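Local atomic coordinates of hypothetical protein HI1011 (Haemophilus influenzae, PDB entry 1YZY), a protein that catalyses the ATP-dependent phosphorylation of 3-oxo-tetronate to 3-oxo-tetronate 4-phosphate. Residues L24-M29 against V41-I46; K247-S252 against T348-A353; F273-E278 against P304-T309; K374-G379 against E406-M411. All blocks are in the same frame, centred on the assembly; numbering follows the deposited sequence.

Interaction 1 of 4, residues L24-M29 against V41-I46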
loop_
_atom_site.group_PDB
_atom_site.type_symbol
_atom_site.label_atom_id
_atom_site.label_comp_id
_atom_site.label_asym_id
_atom_site.label_seq_id
_atom_site.Cartn_x
_atom_site.Cartn_y
_atom_site.Cartn_z
ATOM N N LEU A 24 -8.582 9.115 8.853
ATOM C CA LEU A 24 -7.476 8.897 9.791
ATOM C C LEU A 24 -6.097 9.379 9.303
ATOM O O LEU A 24 -5.691 9.055 8.198
ATOM C CB LEU A 24 -7.413 7.406 10.151
ATOM C CG LEU A 24 -7.796 7.007 11.579
ATOM C CD1 LEU A 24 -9.096 7.659 12.025
ATOM C CD2 LEU A 24 -7.863 5.491 11.680
ATOM N N SER A 25 -5.400 10.194 10.091
ATOM C CA SER A 25 -4.062 10.630 9.672
ATOM C C SER A 25 -3.162 9.388 9.725
ATOM O O SER A 25 -3.067 8.729 10.761
ATOM C CB SER A 25 -3.533 11.784 10.539
ATOM O OG SER A 25 -3.528 11.490 11.921
ATOM N N THR A 26 -2.510 9.075 8.609
ATOM C CA THR A 26 -1.692 7.863 8.503
ATOM C C THR A 26 -0.230 8.026 8.055
ATOM O O THR A 26 0.097 8.876 7.231
ATOM C CB THR A 26 -2.384 6.870 7.517
ATOM O OG1 THR A 26 -3.741 6.639 7.930
ATOM C CG2 THR A 26 -1.649 5.532 7.447
ATOM N N VAL A 27 0.640 7.198 8.622
ATOM C CA VAL A 27 2.055 7.172 8.270
ATOM C C VAL A 27 2.396 5.732 7.908
ATOM O O VAL A 27 2.164 4.815 8.697
ATOM C CB VAL A 27 2.962 7.619 9.436
ATOM C CG1 VAL A 27 4.408 7.270 9.131
ATOM C CG2 VAL A 27 2.833 9.109 9.654
ATOM N N GLN A 28 2.896 5.530 6.697
ATOM C CA GLN A 28 3.275 4.201 6.250
ATOM C C GLN A 28 4.796 4.032 6.220
ATOM O O GLN A 28 5.478 4.612 5.375
ATOM C CB GLN A 28 2.708 3.915 4.857
ATOM C CG GLN A 28 3.076 2.529 4.316
ATOM C CD GLN A 28 2.669 2.329 2.871
ATOM O OE1 GLN A 28 1.820 3.056 2.346
ATOM N NE2 GLN A 28 3.276 1.341 2.216
ATOM N N MET A 29 5.315 3.235 7.147
ATOM C CA MET A 29 6.742 2.962 7.217
ATOM C C MET A 29 7.055 1.718 6.394
ATOM O O MET A 29 6.323 0.735 6.454
ATOM C CB MET A 29 7.161 2.754 8.667
ATOM C CG MET A 29 6.920 3.966 9.548
ATOM S SD MET A 29 7.698 5.482 8.910
ATOM C CE MET A 29 8.953 5.790 10.152
ATOM N N VAL A 41 0.265 10.778 14.777
ATOM C CA VAL A 41 -0.769 10.415 13.800
ATOM C C VAL A 41 -1.783 9.437 14.398
ATOM O O VAL A 41 -1.582 8.925 15.500
ATOM C CB VAL A 41 -0.176 9.794 12.507
ATOM C CG1 VAL A 41 0.638 10.835 11.752
ATOM C CG2 VAL A 41 0.662 8.570 12.835
ATOM N N ASP A 42 -2.868 9.192 13.665
ATOM C CA ASP A 42 -3.931 8.293 14.103
ATOM C C ASP A 42 -3.618 6.832 13.815
ATOM O O ASP A 42 -4.075 5.944 14.535
ATOM C CB ASP A 42 -5.253 8.644 13.409
ATOM C CG ASP A 42 -5.716 10.049 13.695
ATOM O OD1 ASP A 42 -5.557 10.519 14.845
ATOM O OD2 ASP A 42 -6.260 10.680 12.763
ATOM N N ALA A 43 -2.884 6.587 12.734
ATOM C CA ALA A 43 -2.526 5.230 12.333
ATOM C C ALA A 43 -1.129 5.132 11.713
ATOM O O ALA A 43 -0.684 6.031 11.000
ATOM C CB ALA A 43 -3.575 4.685 11.350
ATOM N N ILE A 44 -0.428 4.049 12.019
ATOM C CA ILE A 44 0.888 3.819 11.451
ATOM C C ILE A 44 0.868 2.423 10.859
ATOM O O ILE A 44 0.532 1.467 11.546
ATOM C CB ILE A 44 2.008 3.888 12.505
ATOM C CG1 ILE A 44 1.984 5.238 13.224
ATOM C CG2 ILE A 44 3.365 3.689 11.829
ATOM C CD1 ILE A 44 2.914 5.310 14.417
ATOM N N VAL A 45 1.174 2.324 9.571
ATOM C CA VAL A 45 1.215 1.053 8.868
ATOM C C VAL A 45 2.669 0.653 8.574
ATOM O O VAL A 45 3.415 1.431 7.988
ATOM C CB VAL A 45 0.485 1.155 7.505
ATOM C CG1 VAL A 45 0.474 -0.195 6.810
ATOM C CG2 VAL A 45 -0.929 1.670 7.684
ATOM N N ILE A 46 3.081 -0.538 8.995
ATOM C CA ILE A 46 4.436 -1.010 8.703
ATOM C C ILE A 46 4.369 -2.082 7.618
ATOM O O ILE A 46 3.724 -3.109 7.780
ATOM C CB ILE A 46 5.172 -1.554 9.959
ATOM C CG1 ILE A 46 5.461 -0.409 10.926
ATOM C CG2 ILE A 46 6.500 -2.228 9.559
ATOM C CD1 ILE A 46 6.209 -0.835 12.160
#
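Ser-25 and Asp-42 meet at the entrance to a parallel strand pair of the sugar-binding N-terminal domain, where 26-30 runs beside 43-47; the short axes of 26-29 and 43-46 are 17° apart. Before the pairing becomes regular, side chains tie the two loops together. Asp-42 OD2 accepts the backbone N-H of Ser-25 (N to OD2 2.8 Å) on its anti side, the donor lying 28° out of the carboxylate plane. In return, Ser-25 OG, set between its own backbone N and carbonyl carbon (chi1 55°), takes the N-H of Asp-42 at 3.0 Å and makes a weak bond to OD2 as well. Ser-25 O then receives Ala-43 N at 2.9 Å, with Asp-42 N a weak second donor. From here the exchange is regular: Val-27 N reaches Ala-43 O at 3.0 Å, Val-27 O takes Val-45 N at 2.8 Å, and Met-29 N closes the series on Val-45 O. Over the loop end, Val-27 CG2 presses on Val-41 CG1 at 3.5 Å, tight for two methyls, the side chains crossing at about a right angle. On the opposite face, Thr-26 CG2 rests on Val-45 CG2 at 3.9 Å. Beside the loop ends, Leu-24 CG lies against Asp-42 CB at 3.5 Å. The Thr-26 and Gln-28 side packs under helix 9-20, while Ile-44 and Ile-46 point the other way onto Trp-68 and Leu-69 of helix 55-71. Strand 26-30 has its second edge on the antiparallel strand 369-375, through Ile-372 and Phe-370.

Interaction 2 of 4, residues K247-S252 against T348-A353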
loop_
_atom_site.group_PDB
_atom_site.type_symbol
_atom_site.label_atom_id
_atom_site.label_comp_id
_atom_site.label_asym_id
_atom_site.label_seq_id
_atom_site.Cartn_x
_atom_site.Cartn_y
_atom_site.Cartn_z
ATOM N N LYS A 247 8.928 24.365 -5.517
ATOM C CA LYS A 247 9.417 23.922 -6.825
ATOM C C LYS A 247 9.012 22.461 -7.026
ATOM O O LYS A 247 9.130 21.662 -6.104
ATOM C CB LYS A 247 10.945 24.045 -6.891
ATOM C CG LYS A 247 11.511 25.364 -6.374
ATOM C CD LYS A 247 11.114 26.538 -7.254
ATOM C CE LYS A 247 11.425 27.863 -6.572
ATOM N NZ LYS A 247 10.609 28.049 -5.329
ATOM N N THR A 248 8.626 22.097 -8.244
ATOM C CA THR A 248 8.193 20.728 -8.533
ATOM C C THR A 248 8.859 20.186 -9.789
ATOM O O THR A 248 9.223 20.952 -10.690
ATOM C CB THR A 248 6.639 20.674 -8.723
ATOM O OG1 THR A 248 5.987 21.090 -7.514
ATOM C CG2 THR A 248 6.163 19.274 -9.101
ATOM N N VAL A 249 9.006 18.865 -9.854
ATOM C CA VAL A 249 9.609 18.200 -11.004
ATOM C C VAL A 249 8.930 16.855 -11.286
ATOM O O VAL A 249 8.501 16.152 -10.366
ATOM C CB VAL A 249 11.151 18.003 -10.817
ATOM C CG1 VAL A 249 11.445 17.018 -9.694
ATOM C CG2 VAL A 249 11.795 17.549 -12.117
ATOM N N VAL A 250 8.777 16.547 -12.568
ATOM C CA VAL A 250 8.172 15.299 -13.014
ATOM C C VAL A 250 9.274 14.452 -13.636
ATOM O O VAL A 250 9.974 14.908 -14.544
ATOM C CB VAL A 250 7.062 15.548 -14.091
ATOM C CG1 VAL A 250 6.555 14.235 -14.655
ATOM C CG2 VAL A 250 5.904 16.336 -13.500
ATOM N N LEU A 251 9.451 13.241 -13.119
ATOM C CA LEU A 251 10.459 12.313 -13.630
ATOM C C LEU A 251 9.735 11.038 -14.077
ATOM O O LEU A 251 9.360 10.207 -13.255
ATOM C CB LEU A 251 11.506 12.028 -12.542
ATOM C CG LEU A 251 12.233 13.260 -11.962
ATOM C CD1 LEU A 251 13.035 12.896 -10.747
ATOM C CD2 LEU A 251 13.122 13.919 -13.003
ATOM N N SER A 252 9.557 10.899 -15.389
ATOM C CA SER A 252 8.839 9.775 -16.003
ATOM C C SER A 252 9.725 8.744 -16.700
ATOM O O SER A 252 10.418 9.064 -17.661
ATOM C CB SER A 252 7.852 10.336 -17.028
ATOM O OG SER A 252 6.777 9.451 -17.270
ATOM N N THR A 348 11.115 20.662 -3.784
ATOM C CA THR A 348 10.411 19.974 -2.709
ATOM C C THR A 348 9.301 19.007 -3.103
ATOM O O THR A 348 8.855 18.213 -2.272
ATOM C CB THR A 348 9.868 20.976 -1.650
ATOM O OG1 THR A 348 9.151 22.044 -2.287
ATOM C CG2 THR A 348 11.006 21.543 -0.832
ATOM N N ASN A 349 8.892 19.033 -4.367
ATOM C CA ASN A 349 7.826 18.152 -4.838
ATOM C C ASN A 349 8.320 17.292 -6.000
ATOM O O ASN A 349 8.796 17.815 -7.014
ATOM C CB ASN A 349 6.610 18.966 -5.312
ATOM C CG ASN A 349 6.106 19.958 -4.272
ATOM O OD1 ASN A 349 5.659 21.052 -4.618
ATOM N ND2 ASN A 349 6.117 19.562 -3.006
ATOM N N PHE A 350 8.205 15.972 -5.861
ATOM C CA PHE A 350 8.635 15.051 -6.912
ATOM C C PHE A 350 7.470 14.192 -7.396
ATOM O O PHE A 350 6.810 13.521 -6.607
ATOM C CB PHE A 350 9.746 14.131 -6.404
ATOM C CG PHE A 350 10.998 14.849 -6.003
ATOM C CD1 PHE A 350 12.100 14.873 -6.853
ATOM C CD2 PHE A 350 11.082 15.495 -4.777
ATOM C CE1 PHE A 350 13.274 15.536 -6.487
ATOM C CE2 PHE A 350 12.242 16.160 -4.399
ATOM C CZ PHE A 350 13.343 16.181 -5.257
ATOM N N ILE A 351 7.223 14.214 -8.698
ATOM C CA ILE A 351 6.150 13.429 -9.294
ATOM C C ILE A 351 6.792 12.405 -10.227
ATOM O O ILE A 351 7.264 12.749 -11.305
ATOM C CB ILE A 351 5.178 14.337 -10.088
ATOM C CG1 ILE A 351 4.618 15.429 -9.171
ATOM C CG2 ILE A 351 4.041 13.517 -10.689
ATOM C CD1 ILE A 351 3.774 16.439 -9.886
ATOM N N THR A 352 6.848 11.156 -9.790
ATOM C CA THR A 352 7.451 10.099 -10.595
ATOM C C THR A 352 6.434 9.197 -11.296
ATOM O O THR A 352 5.265 9.115 -10.898
ATOM C CB THR A 352 8.400 9.233 -9.739
ATOM O OG1 THR A 352 7.686 8.698 -8.618
ATOM C CG2 THR A 352 9.566 10.079 -9.213
ATOM N N ALA A 353 6.876 8.562 -12.376
ATOM C CA ALA A 353 6.032 7.654 -13.140
ATOM C C ALA A 353 6.812 6.374 -13.420
ATOM O O ALA A 353 7.915 6.418 -13.967
ATOM C CB ALA A 353 5.599 8.300 -14.436
#
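Thr-248 and Asn-349 face each other on one side of a parallel strand pair in the nucleotide-binding C-terminal domain, their side chains crossing obliquely. Thr-248 OG1, beside its backbone N (chi1 -61°), comes within 2.9 Å of Asn-349 OD1 in a weak hydrogen bond. The other branch, CG2, leans on Ile-351 CD1 at 3.8 Å. Farther along the same face, Val-250 CG2 meets Ile-351 CB at 4.0 Å, and the line ends with Ser-252 OG packed on Ala-353 CB at 3.3 Å; the hydrogen-bond partner of that hydroxyl is Thr-309 OG1. On the reverse face, Val-249 CG1 approaches Phe-350 CD1 obliquely at 3.6 Å, while Leu-251 CD1 stands off the ring edge, near its plane. Between the two faces, the backbones swap bonds at every second residue: Val-249 N to Asn-349 O, Ile-351 N to Val-249 O at 2.9 Å, Leu-251 N to Ile-351 O, and Ala-353 N to Leu-251 O at 3.1 Å. Lys-247 O starts the series by accepting both Thr-348 N and Asn-349 N. The C-terminal ends of the strands lead towards residues that probably bind ATP, Ser-254 and Thr-357. Helix 324-345 packs over Val-249, Leu-251 and Phe-350, and helix 404-410 lies against Val-250 and Ile-351. Strands 305-307 and 391-395 extend the pairing beyond 248-252 and 349-353 respectively.

Interaction 3 of 4, residues F273-E278 against P304-T309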
loop_
_atom_site.group_PDB
_atom_site.type_symbol
_atom_site.label_atom_id
_atom_site.label_comp_id
_atom_site.label_asym_id
_atom_site.label_seq_id
_atom_site.Cartn_x
_atom_site.Cartn_y
_atom_site.Cartn_z
ATOM N N PHE A 273 11.950 17.423 -21.493
ATOM C CA PHE A 273 13.256 17.034 -21.975
ATOM C C PHE A 273 13.281 15.517 -22.007
ATOM O O PHE A 273 13.274 14.878 -20.960
ATOM C CB PHE A 273 14.326 17.568 -21.017
ATOM C CG PHE A 273 15.736 17.396 -21.511
ATOM C CD1 PHE A 273 16.251 16.129 -21.785
ATOM C CD2 PHE A 273 16.556 18.499 -21.688
ATOM C CE1 PHE A 273 17.557 15.964 -22.227
ATOM C CE2 PHE A 273 17.871 18.345 -22.129
ATOM C CZ PHE A 273 18.369 17.075 -22.399
ATOM N N GLN A 274 13.297 14.944 -23.203
ATOM C CA GLN A 274 13.336 13.495 -23.329
ATOM C C GLN A 274 14.713 12.929 -22.977
ATOM O O GLN A 274 15.721 13.300 -23.581
ATOM C CB GLN A 274 12.957 13.058 -24.739
ATOM C CG GLN A 274 13.034 11.556 -24.915
ATOM C CD GLN A 274 12.666 11.110 -26.303
ATOM O OE1 GLN A 274 12.407 11.929 -27.185
ATOM N NE2 GLN A 274 12.656 9.800 -26.518
ATOM N N LEU A 275 14.743 12.030 -22.000
ATOM C CA LEU A 275 15.982 11.404 -21.567
ATOM C C LEU A 275 16.414 10.408 -22.648
ATOM O O LEU A 275 15.696 9.447 -22.941
ATOM C CB LEU A 275 15.758 10.699 -20.220
ATOM C CG LEU A 275 16.937 10.262 -19.340
ATOM C CD1 LEU A 275 16.414 9.960 -17.951
ATOM C CD2 LEU A 275 17.666 9.044 -19.905
ATOM N N ASP A 276 17.560 10.674 -23.272
ATOM C CA ASP A 276 18.105 9.819 -24.322
ATOM C C ASP A 276 19.013 8.767 -23.684
ATOM O O ASP A 276 19.956 9.112 -22.971
ATOM C CB ASP A 276 18.892 10.675 -25.324
ATOM C CG ASP A 276 19.525 9.855 -26.437
ATOM O OD1 ASP A 276 18.796 9.107 -27.125
ATOM O OD2 ASP A 276 20.753 9.966 -26.626
ATOM N N VAL A 277 18.740 7.491 -23.958
ATOM C CA VAL A 277 19.515 6.388 -23.381
ATOM C C VAL A 277 20.983 6.316 -23.813
ATOM O O VAL A 277 21.837 5.883 -23.038
ATOM C CB VAL A 277 18.825 5.025 -23.630
ATOM C CG1 VAL A 277 19.633 3.889 -23.010
ATOM C CG2 VAL A 277 17.419 5.040 -23.042
ATOM N N GLU A 278 21.271 6.712 -25.048
ATOM C CA GLU A 278 22.643 6.693 -25.559
ATOM C C GLU A 278 23.517 7.668 -24.759
ATOM O O GLU A 278 24.682 7.393 -24.473
ATOM C CB GLU A 278 22.648 7.087 -27.042
ATOM C CG GLU A 278 23.717 6.410 -27.913
ATOM C CD GLU A 278 25.125 6.983 -27.757
ATOM O OE1 GLU A 278 25.284 8.114 -27.241
ATOM O OE2 GLU A 278 26.081 6.296 -28.180
ATOM N N PRO A 304 8.617 21.214 -14.882
ATOM C CA PRO A 304 9.326 20.662 -16.037
ATOM C C PRO A 304 9.422 19.135 -15.944
ATOM O O PRO A 304 9.552 18.570 -14.862
ATOM C CB PRO A 304 10.689 21.342 -15.943
ATOM C CG PRO A 304 10.892 21.468 -14.488
ATOM C CD PRO A 304 9.542 21.953 -14.006
ATOM N N MET A 305 9.377 18.468 -17.086
ATOM C CA MET A 305 9.436 17.019 -17.095
ATOM C C MET A 305 10.567 16.434 -17.947
ATOM O O MET A 305 10.750 16.706 -19.139
ATOM C CB MET A 305 8.123 16.456 -17.665
ATOM C CG MET A 305 8.204 15.000 -18.125
ATOM S SD MET A 305 6.636 14.309 -18.662
ATOM C CE MET A 305 6.400 15.076 -20.271
ATOM N N VAL A 306 11.338 15.594 -17.260
ATOM C CA VAL A 306 12.445 14.791 -17.762
ATOM C C VAL A 306 11.882 13.377 -17.877
ATOM O O VAL A 306 11.505 12.779 -16.867
ATOM C CB VAL A 306 13.688 14.757 -16.863
ATOM C CG1 VAL A 306 14.814 14.065 -17.593
ATOM C CG2 VAL A 306 14.102 16.153 -16.469
ATOM N N TYR A 307 11.844 12.831 -19.087
ATOM C CA TYR A 307 11.262 11.511 -19.275
ATOM C C TYR A 307 12.003 10.521 -20.156
ATOM O O TYR A 307 12.627 10.893 -21.147
ATOM C CB TYR A 307 9.831 11.658 -19.808
ATOM C CG TYR A 307 9.737 12.286 -21.186
ATOM C CD1 TYR A 307 9.496 11.501 -22.315
ATOM C CD2 TYR A 307 9.904 13.665 -21.362
ATOM C CE1 TYR A 307 9.431 12.070 -23.579
ATOM C CE2 TYR A 307 9.837 14.241 -22.615
ATOM C CZ TYR A 307 9.604 13.440 -23.720
ATOM O OH TYR A 307 9.570 14.007 -24.973
ATOM N N ALA A 308 11.896 9.249 -19.794
ATOM C CA ALA A 308 12.496 8.159 -20.552
ATOM C C ALA A 308 11.367 7.471 -21.327
ATOM O O ALA A 308 11.605 6.736 -22.284
ATOM C CB ALA A 308 13.176 7.172 -19.608
ATOM N N THR A 309 10.137 7.759 -20.918
ATOM C CA THR A 309 8.930 7.199 -21.517
ATOM C C THR A 309 8.841 7.233 -23.044
ATOM O O THR A 309 8.735 8.304 -23.651
ATOM C CB THR A 309 7.703 7.911 -20.960
ATOM O OG1 THR A 309 7.697 7.782 -19.534
ATOM C CG2 THR A 309 6.421 7.332 -21.545
#
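Phe-273 N donates to Met-305 O at 2.7 Å, a nearly straight bond that opens the pairing of 273-278 with 304-309. Phe-273 O then accepts Tyr-307 N at 3.1 Å, and its carbonyl is also approached by the CA-H of Val-306. Leu-275 N to Tyr-307 O completes the set; it is modelled at 2.5 Å, short enough for the exact length to be doubtful. Around these bonds Gln-274 is laid over the ring of Tyr-307. Gln-274 CA stands 3.8 Å from the ring centroid, 18° off the normal, in a CH-pi contact displaced towards the rim, and Gln-274 CB sits 3.5 Å from Tyr-307 CZ. Tyr-307 CG lies between its backbone N and carbonyl carbon (chi1 65°), and the ring is turned nearly parallel to the Gln-274 side-chain amide, their planes 13° apart. The strands are parallel and lie at the outer end of the sheet of the nucleotide-binding C-terminal domain, with 272-274 outermost and 305-307 next to 248-252. Past the last backbone bond the chain of 273-278 leaves the strand, and Asp-276 becomes the N-cap of helix 277-282, its OD2 bonded to Gln-279 N. Leu-275 CB comes within 3.3 Å of the carbonyl Tyr-307 O. Its apolar contacts at this turn are with Val-306 CG1 and Ala-308 CB, each 4.4 Å from Leu-275 CB. Phe-273 swings its ring away to meet Trp-293 of helix 286-295 edge-to-face, while Leu-275 and Ala-308 pack on Phe-335 and Ile-331 of helix 324-345.

Interaction 4 of 4, residues K374-G379 against E406-M411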
loop_
_atom_site.group_PDB
_atom_site.type_symbol
_atom_site.label_atom_id
_atom_site.label_comp_id
_atom_site.label_asym_id
_atom_site.label_seq_id
_atom_site.Cartn_x
_atom_site.Cartn_y
_atom_site.Cartn_z
ATOM N N LYS A 374 -3.836 13.392 0.364
ATOM C CA LYS A 374 -4.927 13.388 -0.607
ATOM C C LYS A 374 -4.704 12.545 -1.849
ATOM O O LYS A 374 -3.641 12.572 -2.462
ATOM C CB LYS A 374 -5.290 14.815 -0.992
ATOM C CG LYS A 374 -6.733 15.003 -1.400
ATOM C CD LYS A 374 -7.131 16.438 -1.160
ATOM C CE LYS A 374 -8.501 16.740 -1.705
ATOM N NZ LYS A 374 -8.767 18.199 -1.592
ATOM N N GLN A 375 -5.747 11.814 -2.221
ATOM C CA GLN A 375 -5.720 10.932 -3.373
ATOM C C GLN A 375 -5.812 11.678 -4.702
ATOM O O GLN A 375 -6.809 12.339 -4.989
ATOM C CB GLN A 375 -6.856 9.908 -3.254
ATOM C CG GLN A 375 -6.919 8.875 -4.367
ATOM C CD GLN A 375 -7.941 7.775 -4.098
ATOM O OE1 GLN A 375 -7.752 6.933 -3.221
ATOM N NE2 GLN A 375 -9.022 7.776 -4.862
ATOM N N ILE A 376 -4.746 11.584 -5.492
ATOM C CA ILE A 376 -4.679 12.213 -6.807
ATOM C C ILE A 376 -5.492 11.352 -7.762
ATOM O O ILE A 376 -6.228 11.854 -8.611
ATOM C CB ILE A 376 -3.216 12.278 -7.320
ATOM C CG1 ILE A 376 -2.374 13.158 -6.403
ATOM C CG2 ILE A 376 -3.168 12.808 -8.740
ATOM C CD1 ILE A 376 -0.907 13.096 -6.714
ATOM N N ALA A 377 -5.302 10.046 -7.639
ATOM C CA ALA A 377 -5.995 9.055 -8.450
ATOM C C ALA A 377 -6.004 7.766 -7.627
ATOM O O ALA A 377 -5.241 7.638 -6.664
ATOM C CB ALA A 377 -5.261 8.844 -9.777
ATOM N N PRO A 378 -6.897 6.813 -7.958
ATOM C CA PRO A 378 -6.915 5.573 -7.175
ATOM C C PRO A 378 -5.536 4.924 -7.231
ATOM O O PRO A 378 -5.028 4.620 -8.316
ATOM C CB PRO A 378 -7.971 4.724 -7.894
ATOM C CG PRO A 378 -8.898 5.744 -8.469
ATOM C CD PRO A 378 -7.930 6.779 -9.010
ATOM N N GLY A 379 -4.936 4.742 -6.060
ATOM C CA GLY A 379 -3.619 4.136 -5.977
ATOM C C GLY A 379 -2.477 5.138 -6.004
ATOM O O GLY A 379 -1.317 4.755 -5.851
ATOM N N GLU A 406 -0.545 16.982 -15.042
ATOM C CA GLU A 406 -1.027 18.327 -14.721
ATOM C C GLU A 406 -2.048 18.307 -13.584
ATOM O O GLU A 406 -2.057 19.208 -12.735
ATOM C CB GLU A 406 -1.594 19.037 -15.956
ATOM C CG GLU A 406 -2.798 18.386 -16.603
ATOM C CD GLU A 406 -3.409 19.271 -17.684
ATOM O OE1 GLU A 406 -3.907 20.374 -17.351
ATOM O OE2 GLU A 406 -3.381 18.869 -18.871
ATOM N N TYR A 407 -2.884 17.269 -13.555
ATOM C CA TYR A 407 -3.899 17.127 -12.509
ATOM C C TYR A 407 -3.276 17.043 -11.116
ATOM O O TYR A 407 -3.741 17.705 -10.182
ATOM C CB TYR A 407 -4.784 15.900 -12.745
ATOM C CG TYR A 407 -5.898 15.795 -11.733
ATOM C CD1 TYR A 407 -6.848 16.812 -11.616
ATOM C CD2 TYR A 407 -5.966 14.724 -10.846
ATOM C CE1 TYR A 407 -7.833 16.771 -10.636
ATOM C CE2 TYR A 407 -6.954 14.669 -9.857
ATOM C CZ TYR A 407 -7.883 15.701 -9.757
ATOM O OH TYR A 407 -8.849 15.679 -8.772
ATOM N N ALA A 408 -2.268 16.184 -10.975
ATOM C CA ALA A 408 -1.562 16.015 -9.713
ATOM C C ALA A 408 -1.135 17.373 -9.151
ATOM O O ALA A 408 -1.138 17.587 -7.937
ATOM C CB ALA A 408 -0.347 15.136 -9.924
ATOM N N GLN A 409 -0.760 18.283 -10.049
ATOM C CA GLN A 409 -0.331 19.627 -9.676
ATOM C C GLN A 409 -1.504 20.588 -9.488
ATOM O O GLN A 409 -1.483 21.450 -8.606
ATOM C CB GLN A 409 0.605 20.183 -10.741
ATOM C CG GLN A 409 1.767 19.280 -11.041
ATOM C CD GLN A 409 2.707 19.871 -12.056
ATOM O OE1 GLN A 409 2.941 19.286 -13.109
ATOM N NE2 GLN A 409 3.266 21.036 -11.737
ATOM N N GLY A 410 -2.509 20.451 -10.344
ATOM C CA GLY A 410 -3.672 21.310 -10.267
ATOM C C GLY A 410 -4.334 21.401 -8.905
ATOM O O GLY A 410 -4.797 22.473 -8.524
ATOM N N MET A 411 -4.390 20.298 -8.165
ATOM C CA MET A 411 -5.040 20.320 -6.859
ATOM C C MET A 411 -4.385 21.155 -5.758
ATOM O O MET A 411 -5.079 21.591 -4.836
ATOM C CB MET A 411 -5.353 18.903 -6.360
ATOM C CG MET A 411 -4.159 17.990 -6.148
ATOM S SD MET A 411 -4.722 16.336 -5.687
ATOM C CE MET A 411 -5.180 15.706 -7.305
#
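Ile-376 carries nearly all of the contact of 374-379 with 406-411, touching Tyr-407, Ala-408 and Met-411. Starting at the backbone, its CA already has the Met-411 methyl CE at 3.6 Å, and CB lies 4.0 Å from the same carbon. The side chain then forks. CG2, anti to the backbone N, rests on Ala-408 CA at 3.7 Å and keeps Met-411 CE at 3.8 Å, with Tyr-407 CD2 a little farther off. CG1, beside the backbone N (chi1 -63°), passes Met-411 CE and lies 4.0 Å from Met-411 SD. From there CD1 extends to Ala-408 CB, 3.8 Å away, so that both branches end against the same alanine. Met-411, farther along the chain than Tyr-407 and Ala-408, bends at chi3 (79°), which turns CE back over the isoleucine, and the two side chains cross at about a right angle. The backbone carbonyl O of Ile-376 meets the edge of the Tyr-407 ring, in its plane, 3.2 Å from CE2. The side-chain part of the contact is apolar packing at the point where the chain turns a corner: Ile-376 and Ala-377 form a classic beta bulge against strand 380-385, just after strand 369-375. Trp-382 of that neighbouring strand packs on both Ile-376 and Met-411, and its NE1 hydrogen-bonds Ala-408 O. The C-terminal helix is in this way laid against the hairpin of strands 369-375 and 380-385.

In the fold
From the N terminus, interaction 1 comes first, closing a short loop of 11 residues between 24-29 and 41-46 in the sugar-binding domain. Interaction 2 opens about 200 residues later and closes a long, mostly helical loop, 247-252 onto 348-353. Interaction 3 is nested inside that loop; the two touch where Ser-252 meets Ala-308 and Thr-309, because strands 248-252 and 305-307 are neighbours. Interaction 4 follows in series, folding the C-terminal helix back onto 374-379, and its Gln-409 packs on Ile-351 of interaction 2. Strand 369-375, in turn, lies beside strand 26-30, bringing the C-terminal part of the chain to the domain of interaction 1.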